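Local coordinates for protein tetraacyldisaccharide 4'-kinase (Aquifex aeolicus, PDB 4EHY) that probably transfers the gamma-phosphate of ATP to the 4'-position of a tetraacyldisaccharide 1-phosphate, making lipid IVA in lipid A biosynthesis, at residues R206-L211 with L294-K299; A97-Y102 with T278-I283. All coordinates share one frame; numbering follows the deposited sequence.

Contact 1. Residues R206-L211 with L294-K299; sequences REFCCL and LNFKVK. With ADP (adenosine-5'-diphosphate), chain B.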
# COMPACT_ATOMS: atom_id res chain seq x y z
N ARG A 206 -8.07 -0.92 10.72
CA ARG A 206 -8.25 0.42 10.18
C ARG A 206 -9.39 1.09 10.96
O ARG A 206 -10.51 0.56 11.02
CB ARG A 206 -8.54 0.39 8.68
CG ARG A 206 -7.31 0.07 7.82
CD ARG A 206 -7.67 -0.12 6.34
NE ARG A 206 -8.80 -1.03 6.20
CZ ARG A 206 -9.36 -1.36 5.04
NH1 ARG A 206 -8.90 -0.84 3.91
NH2 ARG A 206 -10.40 -2.18 5.03
N GLU A 207 -9.07 2.21 11.61
CA GLU A 207 -10.07 2.96 12.38
C GLU A 207 -10.64 4.08 11.51
O GLU A 207 -9.99 5.10 11.28
CB GLU A 207 -9.46 3.54 13.66
CG GLU A 207 -10.48 4.31 14.53
CD GLU A 207 -9.82 5.16 15.59
OE1 GLU A 207 -8.85 4.69 16.22
OE2 GLU A 207 -10.27 6.30 15.80
N PHE A 208 -11.86 3.88 11.02
CA PHE A 208 -12.49 4.84 10.12
C PHE A 208 -13.10 5.97 10.93
O PHE A 208 -14.19 5.85 11.45
CB PHE A 208 -13.53 4.14 9.26
CG PHE A 208 -12.94 3.08 8.38
CD1 PHE A 208 -12.94 1.75 8.78
CD2 PHE A 208 -12.33 3.43 7.19
CE1 PHE A 208 -12.36 0.78 7.99
CE2 PHE A 208 -11.75 2.46 6.38
CZ PHE A 208 -11.77 1.14 6.78
N CYS A 209 -12.38 7.08 11.01
CA CYS A 209 -12.67 8.12 11.98
C CYS A 209 -12.98 9.46 11.31
O CYS A 209 -13.54 10.35 11.94
CB CYS A 209 -11.43 8.32 12.85
SG CYS A 209 -9.98 8.88 11.88
N CYS A 210 -12.61 9.61 10.05
CA CYS A 210 -12.52 10.95 9.49
C CYS A 210 -13.02 11.04 8.06
O CYS A 210 -13.19 10.03 7.37
CB CYS A 210 -11.07 11.44 9.59
SG CYS A 210 -10.18 10.72 11.00
N LEU A 211 -13.24 12.27 7.63
CA LEU A 211 -13.76 12.54 6.31
C LEU A 211 -12.96 13.70 5.73
O LEU A 211 -12.70 14.69 6.43
CB LEU A 211 -15.24 12.91 6.40
CG LEU A 211 -16.04 12.94 5.10
CD1 LEU A 211 -16.09 11.56 4.46
CD2 LEU A 211 -17.43 13.45 5.38
N LEU A 294 -13.51 8.91 2.63
CA LEU A 294 -13.46 8.31 3.96
C LEU A 294 -12.00 8.09 4.30
O LEU A 294 -11.24 7.53 3.50
CB LEU A 294 -14.19 6.97 3.97
CG LEU A 294 -14.27 6.23 5.31
CD1 LEU A 294 -15.09 7.04 6.32
CD2 LEU A 294 -14.88 4.85 5.11
N ASN A 295 -11.59 8.55 5.48
CA ASN A 295 -10.21 8.42 5.90
C ASN A 295 -10.18 7.61 7.19
O ASN A 295 -11.21 7.44 7.82
CB ASN A 295 -9.58 9.81 6.08
CG ASN A 295 -8.06 9.77 6.02
OD1 ASN A 295 -7.46 8.81 5.53
ND2 ASN A 295 -7.43 10.83 6.52
N PHE A 296 -9.02 7.09 7.56
CA PHE A 296 -8.90 6.21 8.72
C PHE A 296 -7.49 6.28 9.31
O PHE A 296 -6.57 6.76 8.66
CB PHE A 296 -9.18 4.76 8.29
CG PHE A 296 -8.30 4.30 7.15
CD1 PHE A 296 -7.09 3.65 7.41
CD2 PHE A 296 -8.66 4.56 5.83
CE1 PHE A 296 -6.27 3.24 6.37
CE2 PHE A 296 -7.84 4.16 4.78
CZ PHE A 296 -6.63 3.50 5.05
N LYS A 297 -7.34 5.80 10.54
CA LYS A 297 -6.02 5.63 11.14
C LYS A 297 -5.69 4.14 11.12
O LYS A 297 -6.57 3.30 11.22
CB LYS A 297 -6.02 6.11 12.60
CG LYS A 297 -6.33 7.59 12.79
CD LYS A 297 -6.65 7.91 14.26
CE LYS A 297 -7.15 9.35 14.43
NZ LYS A 297 -7.65 9.66 15.80
N VAL A 298 -4.41 3.83 10.98
CA VAL A 298 -3.99 2.44 11.04
C VAL A 298 -3.52 2.22 12.46
O VAL A 298 -2.80 3.05 13.02
CB VAL A 298 -2.86 2.16 10.02
CG1 VAL A 298 -2.27 0.77 10.21
CG2 VAL A 298 -3.38 2.33 8.61
N LYS A 299 -3.99 1.13 13.07
CA LYS A 299 -3.62 0.77 14.43
C LYS A 299 -3.07 -0.65 14.43
O LYS A 299 -3.65 -1.54 13.81
CB LYS A 299 -4.85 0.86 15.33
CG LYS A 299 -5.63 2.14 15.13
CD LYS A 299 -5.44 3.11 16.28
CE LYS A 299 -6.61 3.02 17.23
NZ LYS A 299 -6.63 4.13 18.23
PB ADP B . -2.89 -1.81 -1.61
O1B ADP B . -2.52 -1.54 -3.04
O2B ADP B . -2.57 -3.21 -1.14
O3B ADP B . -2.34 -0.76 -0.66
PA ADP B . -5.59 -0.77 -2.20
O1A ADP B . -6.76 -0.98 -1.29
O2A ADP B . -5.74 -0.92 -3.68
O3A ADP B . -4.49 -1.78 -1.55
O5' ADP B . -5.04 0.72 -1.96
C5' ADP B . -4.82 1.19 -0.64
C4' ADP B . -5.36 2.62 -0.60
O4' ADP B . -6.72 2.65 -1.10
C3' ADP B . -5.42 3.08 0.83
O3' ADP B . -4.22 3.76 1.18
C2' ADP B . -6.63 4.00 0.85
O2' ADP B . -6.22 5.29 0.39
C1' ADP B . -7.54 3.42 -0.21
N9 ADP B . -8.50 2.49 0.44
C8 ADP B . -8.57 1.16 0.23
N7 ADP B . -9.58 0.60 0.96
C5 ADP B . -10.18 1.59 1.64
C6 ADP B . -11.31 1.69 2.59
N6 ADP B . -12.03 0.59 2.98
N1 ADP B . -11.60 2.93 3.06
C2 ADP B . -10.91 4.02 2.69
N3 ADP B . -9.87 4.00 1.84
C4 ADP B . -9.47 2.83 1.29
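Arg206 lies over the Phe296 ring, its CD 4.0 Å from the ring centroid in a CH-pi contact, at the dense half of this strand pair. Phe296 has CG between its backbone N and carbonyl carbon (chi1 55°), which sends the ring alongside that of Phe208, their planes oblique at 57°. Leu294 fills the space beyond, its CD2 3.6 Å from Phe208 CD2. All four side chains share one face, where ADP lies: Phe208 CE2 is 3.4 Å from N1 of the adenine, and Phe296 CE2 is 3.6 Å from its N3. An alanine in place of Phe296 would probably open a gap beside the adenine and leave Arg206 without the ring beneath its CG and CD. The guanidinium reaches on to a salt bridge with Glu189, which suits a buried charge.

The face of Glu207 and Lys297 is looser and polar, which suits long chains; Lys297 and Lys299 are exposed. Lys299 reaches in from the strand end, its NZ in a 3.0 Å salt bridge with Glu207 OE1. The vicinal disulfide of Cys209 and Cys210 lies beside Lys297. Glu207 and Lys297 exchange two backbone hydrogen bonds; Asn295 N donates to Cys210 O at 2.9 Å, while the amides of Cys209 and Cys210 reach Asn295 O weakly, a classic beta bulge. This antiparallel pair belongs to a larger sheet of a P-loop kinase, the face bearing Arg206, Phe208, Leu294 and Phe296 walling the adenine.

Contact 2. Residues A97-Y102 with T278-I283; sequences AGDEPY and TPKDLI. With MG (magnesium ion), chain D; ADP (adenosine-5'-diphosphate), chain B.
Lys280 reaches Glu100 beside the diphosphate and magnesium, NZ to OE1 at 2.9 Å, in a salt bridge that meets the carboxylate on its anti side, 30° out of its plane. A fully extended chain, CG anti to the backbone N (chi1 176°), suits lysine to this span: its methylenes run past the ribose before NZ also donates to ADP O2A at 3.0 Å. Asp260 adds a salt bridge, so one ammonium serves two carboxylates and a phosphate.

Glu100 OE1 also binds magnesium, at 2.2 Å. ADP O1B and four waters complete the six ligands, and Glu100 OE2 accepts from two of the waters. Asp99 is satisfied by others: OD1 accepts weakly from Glu100 N and is hydrogen-bonded to His261, while OD2 forms a salt bridge with Lys284.

Thr278 and Asp281 form a capping box: Thr278 OG1 accepts weakly from Lys280 N, and Asp281 OD2 weakly from Thr278 N. OG1 also donates to OD2 at 2.6 Å, from above the carboxylate plane. Ile283 CD1 packs on Asp99 CB (3.7 Å) and, more loosely, on the Tyr102 ring. Helix 99-107 thus faces short helix 279-282, whose Pro279 and Leu282 rest on strand 291-300; Leu103 packs on Pro279 and Ile283.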
# COMPACT_ATOMS: atom_id res chain seq x y z
N ALA A 97 3.67 9.83 -11.41
CA ALA A 97 4.19 9.06 -10.29
C ALA A 97 3.55 7.67 -10.14
O ALA A 97 4.20 6.74 -9.67
CB ALA A 97 4.04 9.84 -8.98
N GLY A 98 2.30 7.54 -10.56
CA GLY A 98 1.50 6.39 -10.19
C GLY A 98 0.73 6.80 -8.95
O GLY A 98 1.24 7.54 -8.11
N ASP A 99 -0.51 6.35 -8.83
CA ASP A 99 -1.36 6.88 -7.76
C ASP A 99 -0.87 6.55 -6.34
O ASP A 99 -0.88 7.40 -5.45
CB ASP A 99 -2.85 6.55 -7.98
CG ASP A 99 -3.14 5.05 -8.16
OD1 ASP A 99 -2.28 4.21 -7.82
OD2 ASP A 99 -4.25 4.73 -8.64
N GLU A 100 -0.41 5.32 -6.11
CA GLU A 100 0.04 4.98 -4.77
C GLU A 100 1.27 5.77 -4.30
O GLU A 100 1.26 6.33 -3.21
CB GLU A 100 0.24 3.47 -4.62
CG GLU A 100 -1.12 2.74 -4.64
CD GLU A 100 -1.01 1.32 -5.13
OE1 GLU A 100 -2.03 0.59 -5.07
OE2 GLU A 100 0.08 0.94 -5.59
N PRO A 101 2.34 5.81 -5.12
CA PRO A 101 3.49 6.61 -4.70
C PRO A 101 3.10 8.07 -4.46
O PRO A 101 3.58 8.71 -3.53
CB PRO A 101 4.44 6.51 -5.90
CG PRO A 101 4.12 5.19 -6.51
CD PRO A 101 2.64 5.00 -6.32
N TYR A 102 2.23 8.59 -5.32
CA TYR A 102 1.82 9.97 -5.18
C TYR A 102 1.02 10.15 -3.87
O TYR A 102 1.26 11.10 -3.12
CB TYR A 102 1.00 10.42 -6.39
CG TYR A 102 0.59 11.87 -6.30
CD1 TYR A 102 -0.52 12.24 -5.57
CD2 TYR A 102 1.34 12.87 -6.93
CE1 TYR A 102 -0.90 13.56 -5.47
CE2 TYR A 102 0.96 14.20 -6.83
CZ TYR A 102 -0.16 14.54 -6.10
OH TYR A 102 -0.56 15.85 -5.99
N THR A 278 -12.33 7.00 -1.71
CA THR A 278 -11.13 6.90 -0.86
C THR A 278 -10.02 7.91 -1.16
O THR A 278 -10.04 8.59 -2.20
CB THR A 278 -10.53 5.48 -0.99
OG1 THR A 278 -9.77 5.39 -2.20
CG2 THR A 278 -11.61 4.42 -1.00
N PRO A 279 -9.03 8.01 -0.26
CA PRO A 279 -7.97 8.99 -0.53
C PRO A 279 -7.24 8.64 -1.84
O PRO A 279 -6.81 9.53 -2.57
CB PRO A 279 -7.05 8.83 0.67
CG PRO A 279 -8.00 8.42 1.80
CD PRO A 279 -8.98 7.48 1.12
N LYS A 280 -7.14 7.35 -2.13
CA LYS A 280 -6.44 6.90 -3.33
C LYS A 280 -7.12 7.43 -4.58
O LYS A 280 -6.46 7.85 -5.53
CB LYS A 280 -6.36 5.36 -3.33
CG LYS A 280 -5.73 4.76 -4.59
CD LYS A 280 -5.61 3.25 -4.46
CE LYS A 280 -5.20 2.60 -5.79
NZ LYS A 280 -4.82 1.15 -5.61
N ASP A 281 -8.45 7.46 -4.56
CA ASP A 281 -9.21 8.04 -5.67
C ASP A 281 -9.20 9.57 -5.66
O ASP A 281 -9.07 10.21 -6.70
CB ASP A 281 -10.67 7.56 -5.60
CG ASP A 281 -10.77 6.05 -5.56
OD1 ASP A 281 -10.64 5.42 -6.64
OD2 ASP A 281 -10.97 5.48 -4.46
N LEU A 282 -9.32 10.15 -4.47
CA LEU A 282 -9.47 11.59 -4.30
C LEU A 282 -8.30 12.39 -4.87
O LEU A 282 -8.48 13.52 -5.32
CB LEU A 282 -9.64 11.93 -2.81
CG LEU A 282 -10.18 13.32 -2.48
CD1 LEU A 282 -11.61 13.48 -2.98
CD2 LEU A 282 -10.11 13.57 -0.98
N ILE A 283 -7.10 11.81 -4.87
CA ILE A 283 -5.92 12.52 -5.39
C ILE A 283 -6.12 12.83 -6.85
O ILE A 283 -5.48 13.74 -7.42
CB ILE A 283 -4.61 11.73 -5.23
CG1 ILE A 283 -4.79 10.30 -5.75
CG2 ILE A 283 -4.14 11.71 -3.78
CD1 ILE A 283 -3.48 9.58 -5.96
MG MG D . -1.77 -1.63 -4.99
PB ADP B . -2.89 -1.81 -1.61
O1B ADP B . -2.52 -1.54 -3.04
O2B ADP B . -2.57 -3.21 -1.14
O3B ADP B . -2.34 -0.76 -0.66
PA ADP B . -5.59 -0.77 -2.20
O1A ADP B . -6.76 -0.98 -1.29
O2A ADP B . -5.74 -0.92 -3.68
O3A ADP B . -4.49 -1.78 -1.55
O5' ADP B . -5.04 0.72 -1.96
C5' ADP B . -4.82 1.19 -0.64
C4' ADP B . -5.36 2.62 -0.60
O4' ADP B . -6.72 2.65 -1.10
C3' ADP B . -5.42 3.08 0.83
O3' ADP B . -4.22 3.76 1.18
C2' ADP B . -6.63 4.00 0.85
O2' ADP B . -6.22 5.29 0.39
C1' ADP B . -7.54 3.42 -0.21
N9 ADP B . -8.50 2.49 0.44
C8 ADP B . -8.57 1.16 0.23
N7 ADP B . -9.58 0.60 0.96
C5 ADP B . -10.18 1.59 1.64
C6 ADP B . -11.31 1.69 2.59
N6 ADP B . -12.03 0.59 2.98
N1 ADP B . -11.60 2.93 3.06
C2 ADP B . -10.91 4.02 2.69
N3 ADP B . -9.87 4.00 1.84
C4 ADP B . -9.47 2.83 1.29
O HOH W 1 0.14 -1.52 -4.28
O HOH W 2 -1.07 -1.74 -6.95
O HOH W 3 -1.41 -3.69 -4.89
O HOH W 4 -3.77 -1.91 -5.62

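From the N terminus the chain first passes 97-102, at the start of helix 99-107, then 206-211 on strand 201-212. Contact 2 closes its loop at 278-283, after 175 intervening residues, and contact 1 closes a shorter one at 294-299, after 82. The segments alternate, so the two loops cross and neither encloses the other. Helix 279-282 leads on to strand 291-300, and here the contacts meet: Leu294 O lies 3.3 Å from Pro279 CD. Contact 1 joins two strands at the base end of ADP, whereas contact 2 ties two helices and spans from the base and ribose to the phosphate and magnesium; together they bring widely separated parts of the chain around one nucleotide.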